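PDB 6OHB: guanine deaminase from Escherichia coli, which catalyses the zinc-dependent hydrolytic deamination of guanine to xanthine and ammonia, the step that opens guanine degradation. Local coordinates for residues 83-88 with 150-155; 124-129 with 332-337; 144-149 with 186-191. All blocks are in the same frame, centred on the assembly; numbering follows the deposited sequence.

Contact 1. Residues 83-88 with 150-155; sequences IHYPQS and DALFEA. With ZN (zinc ion), chain E.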
# COMPACT_ATOMS: atom_id res chain seq x y z
N ILE A 83 18.01 0.41 -3.66
CA ILE A 83 17.52 1.53 -2.87
C ILE A 83 18.51 2.67 -3.02
O ILE A 83 19.72 2.46 -3.11
CB ILE A 83 17.30 1.10 -1.40
CG1 ILE A 83 16.74 2.27 -0.57
CG2 ILE A 83 18.57 0.53 -0.79
CD1 ILE A 83 16.28 1.86 0.82
N HIS A 84 17.99 3.90 -3.08
CA HIS A 84 18.79 5.11 -3.25
C HIS A 84 18.93 5.80 -1.88
O HIS A 84 17.94 6.28 -1.32
CB HIS A 84 18.15 6.04 -4.29
CG HIS A 84 18.09 5.49 -5.69
ND1 HIS A 84 18.93 5.92 -6.70
CD2 HIS A 84 17.23 4.62 -6.27
CE1 HIS A 84 18.62 5.30 -7.82
NE2 HIS A 84 17.60 4.50 -7.59
N TYR A 85 20.16 5.82 -1.34
CA TYR A 85 20.42 6.49 -0.07
C TYR A 85 20.06 7.98 -0.04
O TYR A 85 19.38 8.41 0.91
CB TYR A 85 21.89 6.24 0.32
CG TYR A 85 22.63 7.38 1.01
CD1 TYR A 85 22.23 7.85 2.26
CD2 TYR A 85 23.75 7.95 0.42
CE1 TYR A 85 22.92 8.88 2.89
CE2 TYR A 85 24.45 8.98 1.04
CZ TYR A 85 24.03 9.44 2.27
OH TYR A 85 24.72 10.46 2.89
N PRO A 86 20.48 8.82 -1.01
CA PRO A 86 20.25 10.27 -0.86
C PRO A 86 18.90 10.75 -1.39
O PRO A 86 18.84 11.77 -2.09
CB PRO A 86 21.40 10.88 -1.67
CG PRO A 86 21.58 9.91 -2.79
CD PRO A 86 21.29 8.53 -2.22
N GLN A 87 17.82 10.03 -1.09
CA GLN A 87 16.52 10.38 -1.66
C GLN A 87 15.36 10.21 -0.69
O GLN A 87 14.20 10.27 -1.12
CB GLN A 87 16.26 9.54 -2.91
CG GLN A 87 17.10 9.92 -4.12
CD GLN A 87 16.79 9.07 -5.33
OE1 GLN A 87 15.82 8.30 -5.32
NE2 GLN A 87 17.59 9.21 -6.37
N SER A 88 15.63 10.02 0.61
CA SER A 88 14.55 9.73 1.55
C SER A 88 13.55 10.88 1.63
O SER A 88 12.34 10.65 1.78
CB SER A 88 15.14 9.43 2.93
OG SER A 88 15.99 8.31 2.90
N ASP A 150 31.29 7.81 1.64
CA ASP A 150 32.06 7.64 2.86
C ASP A 150 31.17 7.71 4.10
O ASP A 150 31.30 6.90 5.02
CB ASP A 150 33.16 8.69 2.95
CG ASP A 150 34.46 8.22 2.32
OD1 ASP A 150 34.77 7.02 2.43
OD2 ASP A 150 35.17 9.06 1.73
N ALA A 151 30.27 8.70 4.15
CA ALA A 151 29.39 8.84 5.31
C ALA A 151 28.48 7.62 5.45
O ALA A 151 28.27 7.11 6.56
CB ALA A 151 28.56 10.12 5.18
N LEU A 152 27.91 7.15 4.33
CA LEU A 152 27.04 5.98 4.36
C LEU A 152 27.80 4.75 4.84
O LEU A 152 27.30 3.99 5.69
CB LEU A 152 26.45 5.74 2.97
CG LEU A 152 25.58 4.50 2.86
CD1 LEU A 152 24.26 4.73 3.57
CD2 LEU A 152 25.36 4.12 1.40
N PHE A 153 29.00 4.52 4.31
CA PHE A 153 29.80 3.37 4.71
C PHE A 153 30.21 3.46 6.18
O PHE A 153 30.27 2.45 6.87
CB PHE A 153 31.02 3.23 3.81
CG PHE A 153 30.80 2.35 2.62
CD1 PHE A 153 30.19 1.11 2.76
CD2 PHE A 153 31.21 2.74 1.35
CE1 PHE A 153 29.98 0.29 1.66
CE2 PHE A 153 31.01 1.93 0.25
CZ PHE A 153 30.39 0.70 0.41
N GLU A 154 30.48 4.68 6.67
CA GLU A 154 30.81 4.84 8.08
C GLU A 154 29.63 4.42 8.95
O GLU A 154 29.80 3.66 9.93
CB GLU A 154 31.15 6.30 8.38
CG GLU A 154 32.54 6.77 8.00
CD GLU A 154 32.86 8.09 8.66
OE1 GLU A 154 33.89 8.71 8.31
OE2 GLU A 154 32.08 8.52 9.54
N ALA A 155 28.43 4.88 8.60
CA ALA A 155 27.24 4.51 9.36
C ALA A 155 27.01 3.00 9.33
O ALA A 155 26.71 2.40 10.37
CB ALA A 155 26.02 5.25 8.82
ZN ZN E . 16.50 3.41 -8.69
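The backbones of residues 83-88 and 150-155 come nearest where the CA atoms of Tyr-85 and Leu-152 stand 8.0 Å apart, each residue directing its CB toward the other segment across that gap. The link is apolar. Leu-152 keeps CG anti to its backbone N (chi1 177°), and the turn at chi2 (73°) then brings one methyl, CD1, over a face of the tyrosine ring. CD1 lies 4.3 Å from the centroid of the Tyr-85 ring and 24° off its normal, a CH-pi contact displaced toward the CD1 side of the ring, where Tyr-85 CD1 and Leu-152 CD1 are 3.9 Å apart. On the opposite face, toward the rim, sits CB of the adjacent Pro-86, so the ring lies between a proline on one face and a leucine on the other. The phenol end only grazes the helix, with Tyr-85 OH 4.5 Å from Ala-151 CB; its polar need is met by a hydrogen bond to Ala-119 O on helix 116-132.

This is the mouth of the amidohydrolase TIM barrel: strand 73-84 delivers the His-x-His pair at its C-terminal end, and helix 146-158 packs outside the barrel after the neighbouring parallel strand 135-141. His-84 NE2 binds zinc at 1.9 Å, together with His-82, His-237 and Asp-327. Just past the strand, Pro-86 centres an inverse gamma turn, in which the bond from Gln-87 N to Tyr-85 O, at 3.0 Å, is weak. By similarity, residues 84-87 bind the substrate, so Leu-152 backs the tyrosine of a probable substrate loop, whereas Gln-87 NE2 is tied to Glu-110 OE2.

Contact 2. Residues 124-129 with 332-337; sequences AFFIKQ and TTFNML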
# COMPACT_ATOMS: atom_id res chain seq x y z
N ALA A 124 22.87 8.38 8.93
CA ALA A 124 22.31 7.82 10.16
C ALA A 124 20.81 7.55 10.01
O ALA A 124 20.32 6.48 10.37
CB ALA A 124 22.58 8.75 11.34
N PHE A 125 20.07 8.53 9.46
CA PHE A 125 18.63 8.35 9.26
C PHE A 125 18.33 7.15 8.36
O PHE A 125 17.40 6.38 8.63
CB PHE A 125 18.02 9.63 8.68
CG PHE A 125 16.55 9.52 8.36
CD1 PHE A 125 15.61 9.86 9.31
CD2 PHE A 125 16.12 9.09 7.12
CE1 PHE A 125 14.25 9.76 9.02
CE2 PHE A 125 14.77 8.99 6.83
CZ PHE A 125 13.84 9.32 7.78
N PHE A 126 19.10 7.00 7.29
CA PHE A 126 18.89 5.92 6.33
C PHE A 126 19.12 4.56 6.99
O PHE A 126 18.33 3.62 6.80
CB PHE A 126 19.81 6.13 5.14
CG PHE A 126 19.68 5.11 4.05
CD1 PHE A 126 18.72 5.25 3.07
CD2 PHE A 126 20.54 4.03 4.00
CE1 PHE A 126 18.60 4.31 2.05
CE2 PHE A 126 20.44 3.08 2.99
CZ PHE A 126 19.47 3.22 2.02
N ILE A 127 20.21 4.43 7.76
CA ILE A 127 20.46 3.18 8.46
C ILE A 127 19.34 2.89 9.46
O ILE A 127 18.90 1.73 9.60
CB ILE A 127 21.84 3.21 9.16
CG1 ILE A 127 22.97 3.35 8.13
CG2 ILE A 127 22.06 1.95 10.00
CD1 ILE A 127 23.21 2.11 7.31
N LYS A 128 18.85 3.92 10.15
CA LYS A 128 17.77 3.72 11.11
C LYS A 128 16.51 3.21 10.42
O LYS A 128 15.83 2.31 10.94
CB LYS A 128 17.46 5.04 11.84
CG LYS A 128 17.74 5.09 13.34
CD LYS A 128 19.14 4.60 13.69
CE LYS A 128 19.40 4.71 15.19
NZ LYS A 128 19.44 6.13 15.65
N GLN A 129 16.19 3.76 9.25
CA GLN A 129 15.02 3.30 8.51
C GLN A 129 15.19 1.85 8.06
O GLN A 129 14.23 1.07 8.13
CB GLN A 129 14.75 4.21 7.31
CG GLN A 129 14.44 5.65 7.69
CD GLN A 129 13.48 5.76 8.86
OE1 GLN A 129 12.31 5.39 8.75
NE2 GLN A 129 13.97 6.26 9.98
N THR A 332 7.89 4.81 -1.85
CA THR A 332 7.44 5.55 -0.68
C THR A 332 7.68 4.81 0.63
O THR A 332 7.38 5.37 1.69
CB THR A 332 5.96 5.92 -0.81
OG1 THR A 332 5.20 4.78 -1.23
CG2 THR A 332 5.78 7.05 -1.81
N THR A 333 8.16 3.57 0.61
CA THR A 333 8.33 2.84 1.86
C THR A 333 9.65 2.08 1.87
O THR A 333 10.11 1.60 0.84
CB THR A 333 7.15 1.88 2.09
OG1 THR A 333 7.28 1.28 3.39
CG2 THR A 333 7.10 0.79 1.02
N PHE A 334 10.28 2.02 3.06
CA PHE A 334 11.43 1.16 3.30
C PHE A 334 11.04 -0.28 3.58
O PHE A 334 11.93 -1.14 3.71
CB PHE A 334 12.25 1.65 4.50
CG PHE A 334 13.13 2.84 4.22
CD1 PHE A 334 12.61 4.13 4.27
CD2 PHE A 334 14.48 2.67 3.96
CE1 PHE A 334 13.42 5.22 4.04
CE2 PHE A 334 15.30 3.77 3.72
CZ PHE A 334 14.77 5.04 3.76
N ASN A 335 9.75 -0.57 3.70
CA ASN A 335 9.28 -1.83 4.28
C ASN A 335 9.14 -2.90 3.21
O ASN A 335 8.46 -2.71 2.20
CB ASN A 335 7.95 -1.62 4.99
CG ASN A 335 7.57 -2.81 5.86
OD1 ASN A 335 6.90 -3.74 5.40
ND2 ASN A 335 8.00 -2.79 7.12
N MET A 336 9.78 -4.05 3.47
CA MET A 336 9.77 -5.16 2.52
C MET A 336 8.39 -5.81 2.43
O MET A 336 7.98 -6.26 1.35
CB MET A 336 10.82 -6.19 2.91
CG MET A 336 11.00 -7.37 1.95
SD MET A 336 11.54 -6.92 0.28
CE MET A 336 12.73 -5.62 0.62
N LEU A 337 7.66 -5.89 3.55
CA LEU A 337 6.33 -6.49 3.51
C LEU A 337 5.42 -5.72 2.56
O LEU A 337 4.71 -6.32 1.73
CB LEU A 337 5.73 -6.55 4.92
CG LEU A 337 6.53 -7.32 5.98
CD1 LEU A 337 5.88 -7.17 7.35
CD2 LEU A 337 6.66 -8.79 5.60
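Phe-334 carries this contact, meeting Phe-126 and Gln-129 from a loop that leads into helix 336-349. Just before it, Thr-333 OG1 accepts a hydrogen bond of 3.1 Å from Asn-335 N, an ST turn spanning the phenylalanine. The Phe-334 ring then lies against the helix side: Gln-129 CB is 3.4 Å from the ring centroid and 2° off the normal, a CH-pi contact almost exactly over the centre. With CG anti to its carbonyl carbon, the glutamine keeps Gln-129 CG 3.8 Å from Phe-334 CE1; the bend at chi2 (-44°) then takes the amide away from the ring. At its edge Phe-334 meets Phe-126 in an offset edge-to-face pair, centroids 5.7 Å apart and planes at 67°. Replacing Phe-334 by an alanine is likely to strip Gln-129 CB of the ring it packs on and open a gap beside Phe-126. Next, Asn-335 takes the N-cap position, its OD1 bonded to Gln-338 N and its ND2 to Asn-133 OD1, which ties the helix start to the loop after helix 116-132. Both phenyl rings also touch Ile-83 of strand 73-84, Leu-398 of the second subunit packs on Phe-334, and Leu-152 of helix 146-158 reaches Phe-126.

Contact 3. Residues 144-149 with 186-191; sequences VHPQSV and YHQSKE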
# COMPACT_ATOMS: atom_id res chain seq x y z
N VAL A 144 27.05 10.88 -6.41
CA VAL A 144 28.19 11.06 -7.29
C VAL A 144 29.39 11.53 -6.49
O VAL A 144 30.54 11.25 -6.85
CB VAL A 144 27.85 12.04 -8.43
CG1 VAL A 144 28.80 11.84 -9.59
CG2 VAL A 144 26.41 11.85 -8.87
N HIS A 145 29.15 12.21 -5.36
CA HIS A 145 30.20 12.72 -4.48
C HIS A 145 30.75 11.59 -3.61
O HIS A 145 29.97 10.87 -2.98
CB HIS A 145 29.67 13.83 -3.59
CG HIS A 145 28.56 14.63 -4.21
ND1 HIS A 145 28.79 15.64 -5.11
CD2 HIS A 145 27.22 14.56 -4.06
CE1 HIS A 145 27.64 16.16 -5.49
NE2 HIS A 145 26.67 15.52 -4.86
N PRO A 146 32.07 11.41 -3.55
CA PRO A 146 32.62 10.32 -2.73
C PRO A 146 32.43 10.52 -1.23
O PRO A 146 32.41 9.52 -0.49
CB PRO A 146 34.12 10.31 -3.09
CG PRO A 146 34.25 11.26 -4.28
CD PRO A 146 33.12 12.22 -4.17
N GLN A 147 32.26 11.76 -0.77
CA GLN A 147 32.16 12.00 0.67
C GLN A 147 30.87 11.43 1.25
O GLN A 147 30.86 10.93 2.38
CB GLN A 147 32.26 13.50 0.95
N SER A 148 29.78 11.49 0.48
CA SER A 148 28.52 10.93 0.98
C SER A 148 28.56 9.41 1.02
O SER A 148 27.97 8.81 1.92
CB SER A 148 27.35 11.43 0.13
N VAL A 149 29.23 8.77 0.06
CA VAL A 149 29.40 7.32 0.15
C VAL A 149 30.29 6.97 1.34
O VAL A 149 30.07 5.95 2.02
CB VAL A 149 29.96 6.75 -1.17
CG1 VAL A 149 30.08 5.23 -1.08
CG2 VAL A 149 29.07 7.14 -2.33
N TYR A 186 36.55 7.20 -12.43
CA TYR A 186 37.38 6.01 -12.22
C TYR A 186 38.18 6.13 -10.93
O TYR A 186 38.20 5.20 -10.12
CB TYR A 186 38.32 5.80 -13.41
CG TYR A 186 39.40 4.75 -13.15
CD1 TYR A 186 39.13 3.39 -13.30
CD2 TYR A 186 40.68 5.11 -12.75
CE1 TYR A 186 40.10 2.43 -13.06
CE2 TYR A 186 41.67 4.16 -12.51
CZ TYR A 186 41.37 2.81 -12.67
OH TYR A 186 42.34 1.86 -12.43
N HIS A 187 38.83 7.27 -10.71
CA HIS A 187 39.73 7.38 -9.57
C HIS A 187 38.96 7.42 -8.25
O HIS A 187 39.39 6.81 -7.26
CB HIS A 187 40.63 8.60 -9.74
CG HIS A 187 41.64 8.44 -10.84
ND1 HIS A 187 42.65 7.50 -10.80
CD2 HIS A 187 41.77 9.08 -12.03
CE1 HIS A 187 43.37 7.58 -11.90
NE2 HIS A 187 42.85 8.53 -12.67
N GLN A 188 37.83 8.12 -8.21
CA GLN A 188 37.02 8.16 -6.99
C GLN A 188 36.46 6.78 -6.66
O GLN A 188 36.49 6.35 -5.50
CB GLN A 188 35.90 9.19 -7.14
CG GLN A 188 36.41 10.62 -7.22
CD GLN A 188 35.33 11.62 -7.59
OE1 GLN A 188 34.22 11.26 -7.98
NE2 GLN A 188 35.66 12.90 -7.47
N SER A 189 35.97 6.04 -7.68
CA SER A 189 35.47 4.70 -7.41
C SER A 189 36.59 3.77 -6.96
O SER A 189 36.38 2.92 -6.09
CB SER A 189 34.76 4.15 -8.64
OG SER A 189 33.64 4.95 -9.01
N LYS A 190 37.79 3.93 -7.53
CA LYS A 190 38.91 3.09 -7.10
C LYS A 190 39.29 3.39 -5.65
O LYS A 190 39.58 2.46 -4.88
CB LYS A 190 40.12 3.30 -8.01
CG LYS A 190 41.17 2.19 -7.89
CD LYS A 190 42.46 2.53 -8.62
CE LYS A 190 43.32 1.28 -8.83
NZ LYS A 190 44.71 1.60 -9.25
N GLU A 191 39.29 4.66 -5.25
CA GLU A 191 39.60 4.99 -3.86
C GLU A 191 38.56 4.41 -2.91
O GLU A 191 38.90 3.90 -1.84
CB GLU A 191 39.72 6.50 -3.67
CG GLU A 191 39.96 6.89 -2.22
CD GLU A 191 40.19 8.37 -2.04
OE1 GLU A 191 40.86 8.98 -2.91
OE2 GLU A 191 39.71 8.94 -1.04
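Two successive outer helices of the TIM barrel, 146-158 and 182-196, meet where the first of them begins: Pro-146 is its first helical residue, His-145 holds the N-cap position, and Gln-188 approaches from the other helix. A proline suits this place, because the first turn of a helix has no backbone acceptor for the N-H it lacks. The backbones are nearest at this pair, with CA atoms of Pro-146 and Gln-188 6.5 Å apart, and both residues direct CB toward the opposing segment.

Gln-188 has CG anti to its carbonyl carbon (chi1 -67°) and runs on extended through chi2 (171°), which carries the side chain obliquely across the tip of the proline ring, with the amide turned face-on to it. The touching atom of the ring is CG. It sits over the flat face of the amide, almost straight above the carbon, with Pro-146 CG 3.5 Å from Gln-188 CD; the same CG is 3.7 Å from Gln-188 OE1 and 3.9 Å from Gln-188 NE2. The aliphatic part joins in, Gln-188 CG lying 3.7 Å from Pro-146 CG. Beyond the ring, Gln-188 OE1 comes within 3.8 Å of Val-144 O. These are two acceptors, and Val-144 O is instead hydrogen-bonded to Lys-167 NZ of strand 164-169, a positive charge that probably eases the approach of the second oxygen. Gln-188 also touches the Lys-167 side chain.

With no hydrogen bond or salt bridge between the segments and 105 Å² buried in all, the join rests on van der Waals contact of a proline methylene with an amide face, so shape and not directional bonding sets the fit.

From the N terminus, residues 83-88, 124-129 and 144-149 successively open contacts 1, 2 and 3. Segment 150-155 then closes contact 1, 186-191 closes contact 3, and 332-337 closes contact 2 after the longest span, 203 residues. Contact 1 therefore crosses both others, while contact 3 falls wholly within the span of contact 2. Contacts 1 and 3 join where Tyr-85 CE2 lies 3.6 Å from Ser-148 O, contacts 1 and 2 where Tyr-85 CA and Phe-126 CE1 are 3.5 Å apart; contacts 2 and 3 do not touch. Contact 1 ties the end of strand 73-84 to helix 146-158, contact 3 ties that helix to helix 182-196, and contact 2 ties helix 116-132 to the loop that leads into helix 336-349.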